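Local coordinates for N-acetylglucosamine 2-epimerase (Xylella fastidiosa, PDB 3GT5), which probably acts as an isomerase that epimerises a sugar, as N-acylglucosamine 2-epimerases do, at residues 307-312 and 354-359. Numbering follows the deposited sequence.
Sequences KYFWVQ and WYRLLD
K307 and L358 face each other as a hydrogen-bonded antiparallel pair where strand 302-308 runs straight into helix 309-326, in the three-stranded sheet of the (alpha/alpha)6 barrel fold of the N-acylglucosamine 2-epimerase family. Strand 357-358 lies at the edge of that sheet, and the chain runs from one segment to the other through the rest of helix 309-326 and then helix 329-346. K307 N donates to L358 O at 2.9 Å, almost straight (172°), and L358 N returns a bond to K307 O. The next pair, Y308 and L357, is non-hydrogen-bonded; beyond it F309 N, in the first turn of the helix, donates to R356 O at 2.9 Å, a single further bond that ties the helix's first residue to R356.

Y308 holds the N-cap position, and its ring lies alongside L357. L357 CB sits over the centre of one ring face, a CH-pi contact 4.1 Å from the centroid and just 7° off the normal. Farther out on the same side chain, L357 CD1 comes within 3.7 Å of Y308 CZ; Y294 also stacks with this ring. R356 reaches the same area with CG anti to the backbone N (chi1 -175°), the chain bending at chi3, its guanidinium steeply inclined to the tyrosine ring. One water joins the two tips, donating to Y308 OH at 2.6 Å and accepting from R356 NH2.

At the helix side, F309 CB packs on W354 CE3 at 3.7 Å, while the edge of the F309 ring meets R356 O. W354 NE1 is hydrogen-bonded to H14 NE2, and the indole is flanked by helices 329-346 and 377-387. Q312 folds back along the first turn: OE1 accepts from L292 N, and NE2 donates to Y308 O at 3.1 Å, approaching from above the carbonyl plane.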
ATOM      1  N   LYS A 307      15.498  -6.904   3.076  1.00 20.46           N
ATOM      2  CA  LYS A 307      14.799  -6.977   1.823  1.00 20.64           C
ATOM      3  C   LYS A 307      13.333  -7.300   2.149  1.00 19.12           C
ATOM      4  O   LYS A 307      13.014  -8.393   2.630  1.00 19.89           O
ATOM      5  CB  LYS A 307      15.387  -8.090   0.936  1.00 21.38           C
ATOM      6  CG  LYS A 307      16.911  -8.062   0.763  1.00 25.59           C
ATOM      7  CD  LYS A 307      17.446  -6.867   0.060  1.00 28.08           C
ATOM      8  CE  LYS A 307      19.025  -6.826   0.168  1.00 29.39           C
ATOM      9  NZ  LYS A 307      19.724  -8.013  -0.429  1.00 32.25           N
ATOM     10  N   TYR A 308      12.441  -6.347   1.876  1.00 18.94           N
ATOM     11  CA  TYR A 308      11.058  -6.449   2.239  1.00 17.48           C
ATOM     12  C   TYR A 308      10.234  -6.790   0.994  1.00 17.28           C
ATOM     13  O   TYR A 308      10.438  -6.274  -0.096  1.00 17.50           O
ATOM     14  CB  TYR A 308      10.550  -5.127   2.784  1.00 18.50           C
ATOM     15  CG  TYR A 308      10.879  -4.861   4.239  1.00 19.00           C
ATOM     16  CD1 TYR A 308       9.891  -4.807   5.183  1.00 19.74           C
ATOM     17  CD2 TYR A 308      12.196  -4.600   4.649  1.00 19.96           C
ATOM     18  CE1 TYR A 308      10.187  -4.530   6.519  1.00 24.68           C
ATOM     19  CE2 TYR A 308      12.496  -4.325   5.977  1.00 21.35           C
ATOM     20  CZ  TYR A 308      11.493  -4.264   6.892  1.00 20.96           C
ATOM     21  OH  TYR A 308      11.784  -3.999   8.215  1.00 23.70           O
ATOM     22  N   PHE A 309       9.189  -7.537   1.221  1.00 16.59           N
ATOM     23  CA  PHE A 309       8.300  -7.999   0.155  1.00 17.39           C
ATOM     24  C   PHE A 309       7.736  -6.836  -0.678  1.00 17.51           C
ATOM     25  O   PHE A 309       7.846  -6.826  -1.902  1.00 16.16           O
ATOM     26  CB  PHE A 309       7.164  -8.876   0.735  1.00 16.97           C
ATOM     27  CG  PHE A 309       6.055  -8.133   1.459  1.00 18.27           C
ATOM     28  CD1 PHE A 309       4.773  -8.092   0.933  1.00 18.05           C
ATOM     29  CD2 PHE A 309       6.280  -7.512   2.708  1.00 15.16           C
ATOM     30  CE1 PHE A 309       3.757  -7.419   1.591  1.00 16.36           C
ATOM     31  CE2 PHE A 309       5.274  -6.801   3.339  1.00 17.86           C
ATOM     32  CZ  PHE A 309       3.999  -6.784   2.790  1.00 17.55           C
ATOM     33  N   TRP A 310       7.196  -5.845   0.023  1.00 17.35           N
ATOM     34  CA  TRP A 310       6.416  -4.790  -0.623  1.00 17.06           C
ATOM     35  C   TRP A 310       7.288  -3.855  -1.443  1.00 17.32           C
ATOM     36  O   TRP A 310       6.875  -3.297  -2.472  1.00 17.33           O
ATOM     37  CB  TRP A 310       5.586  -4.026   0.400  1.00 15.82           C
ATOM     38  CG  TRP A 310       6.369  -3.136   1.363  1.00 16.04           C
ATOM     39  CD1 TRP A 310       6.769  -3.451   2.611  1.00 18.82           C
ATOM     40  CD2 TRP A 310       6.794  -1.790   1.124  1.00 18.15           C
ATOM     41  NE1 TRP A 310       7.446  -2.382   3.177  1.00 19.75           N
ATOM     42  CE2 TRP A 310       7.439  -1.340   2.298  1.00 20.27           C
ATOM     43  CE3 TRP A 310       6.681  -0.921   0.034  1.00 19.86           C
ATOM     44  CZ2 TRP A 310       7.972  -0.064   2.427  1.00 21.27           C
ATOM     45  CZ3 TRP A 310       7.234   0.365   0.140  1.00 21.48           C
ATOM     46  CH2 TRP A 310       7.874   0.780   1.342  1.00 22.89           C
ATOM     47  N   VAL A 311       8.547  -3.679  -1.015  1.00 16.72           N
ATOM     48  CA  VAL A 311       9.532  -2.909  -1.807  1.00 16.68           C
ATOM     49  C   VAL A 311       9.796  -3.492  -3.205  1.00 17.20           C
ATOM     50  O   VAL A 311       9.812  -2.787  -4.203  1.00 17.81           O
ATOM     51  CB  VAL A 311      10.854  -2.743  -0.987  1.00 16.63           C
ATOM     52  CG1 VAL A 311      11.880  -1.943  -1.753  1.00 15.50           C
ATOM     53  CG2 VAL A 311      10.487  -2.043   0.372  1.00 16.95           C
ATOM     54  N   GLN A 312       9.946  -4.807  -3.262  1.00 16.61           N
ATOM     55  CA  GLN A 312      10.148  -5.452  -4.523  1.00 16.96           C
ATOM     56  C   GLN A 312       8.875  -5.361  -5.384  1.00 16.34           C
ATOM     57  O   GLN A 312       8.961  -5.105  -6.569  1.00 17.34           O
ATOM     58  CB  GLN A 312      10.552  -6.912  -4.320  1.00 16.44           C
ATOM     59  CG  GLN A 312      11.471  -7.220  -3.146  1.00 16.92           C
ATOM     60  CD  GLN A 312      12.718  -6.356  -3.029  1.00 16.33           C
ATOM     61  OE1 GLN A 312      13.413  -6.103  -4.005  1.00 19.16           O
ATOM     62  NE2 GLN A 312      13.029  -5.943  -1.804  1.00 16.45           N
ATOM     63  N   TRP A 354       4.081 -14.326  -0.010  1.00 18.01           N
ATOM     64  CA  TRP A 354       5.475 -13.940   0.110  1.00 17.77           C
ATOM     65  C   TRP A 354       5.899 -13.884   1.569  1.00 17.27           C
ATOM     66  O   TRP A 354       5.084 -13.630   2.475  1.00 18.71           O
ATOM     67  CB  TRP A 354       5.691 -12.523  -0.475  1.00 17.50           C
ATOM     68  CG  TRP A 354       5.541 -12.328  -1.978  1.00 17.59           C
ATOM     69  CD1 TRP A 354       4.586 -12.869  -2.817  1.00 18.53           C
ATOM     70  CD2 TRP A 354       6.304 -11.428  -2.796  1.00 19.54           C
ATOM     71  NE1 TRP A 354       4.743 -12.391  -4.078  1.00 20.85           N
ATOM     72  CE2 TRP A 354       5.777 -11.495  -4.101  1.00 19.21           C
ATOM     73  CE3 TRP A 354       7.359 -10.559  -2.546  1.00 19.35           C
ATOM     74  CZ2 TRP A 354       6.307 -10.763  -5.146  1.00 21.30           C
ATOM     75  CZ3 TRP A 354       7.872  -9.830  -3.580  1.00 21.92           C
ATOM     76  CH2 TRP A 354       7.362  -9.929  -4.863  1.00 22.37           C
ATOM     77  N   TYR A 355       7.187 -14.136   1.820  1.00 18.17           N
ATOM     78  CA  TYR A 355       7.752 -13.839   3.134  1.00 18.73           C
ATOM     79  C   TYR A 355       7.719 -12.342   3.329  1.00 19.36           C
ATOM     80  O   TYR A 355       7.788 -11.622   2.346  1.00 20.05           O
ATOM     81  CB  TYR A 355       9.169 -14.345   3.273  1.00 19.01           C
ATOM     82  CG  TYR A 355       9.293 -15.826   2.978  1.00 21.45           C
ATOM     83  CD1 TYR A 355       8.546 -16.746   3.677  1.00 20.65           C
ATOM     84  CD2 TYR A 355      10.160 -16.280   1.987  1.00 24.15           C
ATOM     85  CE1 TYR A 355       8.661 -18.134   3.398  1.00 23.21           C
ATOM     86  CE2 TYR A 355      10.288 -17.639   1.690  1.00 25.97           C
ATOM     87  CZ  TYR A 355       9.519 -18.560   2.423  1.00 25.37           C
ATOM     88  OH  TYR A 355       9.629 -19.901   2.145  1.00 28.23           O
ATOM     89  N   ARG A 356       7.590 -11.874   4.575  1.00 18.60           N
ATOM     90  CA  ARG A 356       7.588 -10.424   4.813  1.00 18.97           C
ATOM     91  C   ARG A 356       8.967  -9.772   4.550  1.00 19.83           C
ATOM     92  O   ARG A 356       9.065  -8.750   3.881  1.00 18.83           O
ATOM     93  CB  ARG A 356       7.053 -10.068   6.188  1.00 19.51           C
ATOM     94  CG  ARG A 356       6.916  -8.564   6.457  1.00 18.99           C
ATOM     95  CD  ARG A 356       6.284  -8.252   7.801  1.00 22.99           C
ATOM     96  NE  ARG A 356       7.265  -8.391   8.889  1.00 25.52           N
ATOM     97  CZ  ARG A 356       8.051  -7.422   9.352  1.00 29.09           C
ATOM     98  NH1 ARG A 356       8.901  -7.693  10.340  1.00 30.41           N
ATOM     99  NH2 ARG A 356       7.994  -6.182   8.865  1.00 28.45           N
ATOM    100  N   LEU A 357      10.041 -10.364   5.065  1.00 20.74           N
ATOM    101  CA  LEU A 357      11.346  -9.808   4.868  1.00 21.57           C
ATOM    102  C   LEU A 357      12.438 -10.852   5.025  1.00 21.46           C
ATOM    103  O   LEU A 357      12.207 -11.922   5.577  1.00 23.19           O
ATOM    104  CB  LEU A 357      11.572  -8.647   5.845  1.00 23.54           C
ATOM    105  CG  LEU A 357      11.926  -9.004   7.287  1.00 22.44           C
ATOM    106  CD1 LEU A 357      12.370  -7.717   8.046  1.00 24.99           C
ATOM    107  CD2 LEU A 357      10.753  -9.661   7.954  1.00 26.52           C
ATOM    108  N   LEU A 358      13.600 -10.539   4.475  1.00 21.22           N
ATOM    109  CA  LEU A 358      14.792 -11.352   4.630  1.00 21.37           C
ATOM    110  C   LEU A 358      15.873 -10.386   5.084  1.00 23.19           C
ATOM    111  O   LEU A 358      15.786  -9.153   4.850  1.00 21.96           O
ATOM    112  CB  LEU A 358      15.166 -12.002   3.318  1.00 22.38           C
ATOM    113  CG  LEU A 358      14.081 -12.868   2.632  1.00 21.09           C
ATOM    114  CD1 LEU A 358      14.574 -13.194   1.211  1.00 24.60           C
ATOM    115  CD2 LEU A 358      13.812 -14.129   3.484  1.00 21.52           C
ATOM    116  N   ASP A 359      16.928 -10.921   5.690  1.00 24.09           N
ATOM    117  CA  ASP A 359      18.053 -10.065   5.999  1.00 25.57           C
ATOM    118  C   ASP A 359      18.872  -9.781   4.724  1.00 25.37           C
ATOM    119  O   ASP A 359      18.528 -10.210   3.625  1.00 24.53           O
ATOM    120  CB  ASP A 359      18.864 -10.634   7.184  1.00 25.64           C
ATOM    121  CG  ASP A 359      19.746 -11.802   6.789  1.00 28.29           C
ATOM    122  OD1 ASP A 359      19.766 -12.176   5.616  1.00 26.47           O
ATOM    123  OD2 ASP A 359      20.442 -12.341   7.684  1.00 33.66           O
TER
HETATM  124  O   HOH W   1      10.470  -4.949  10.279  1.00 42.59           O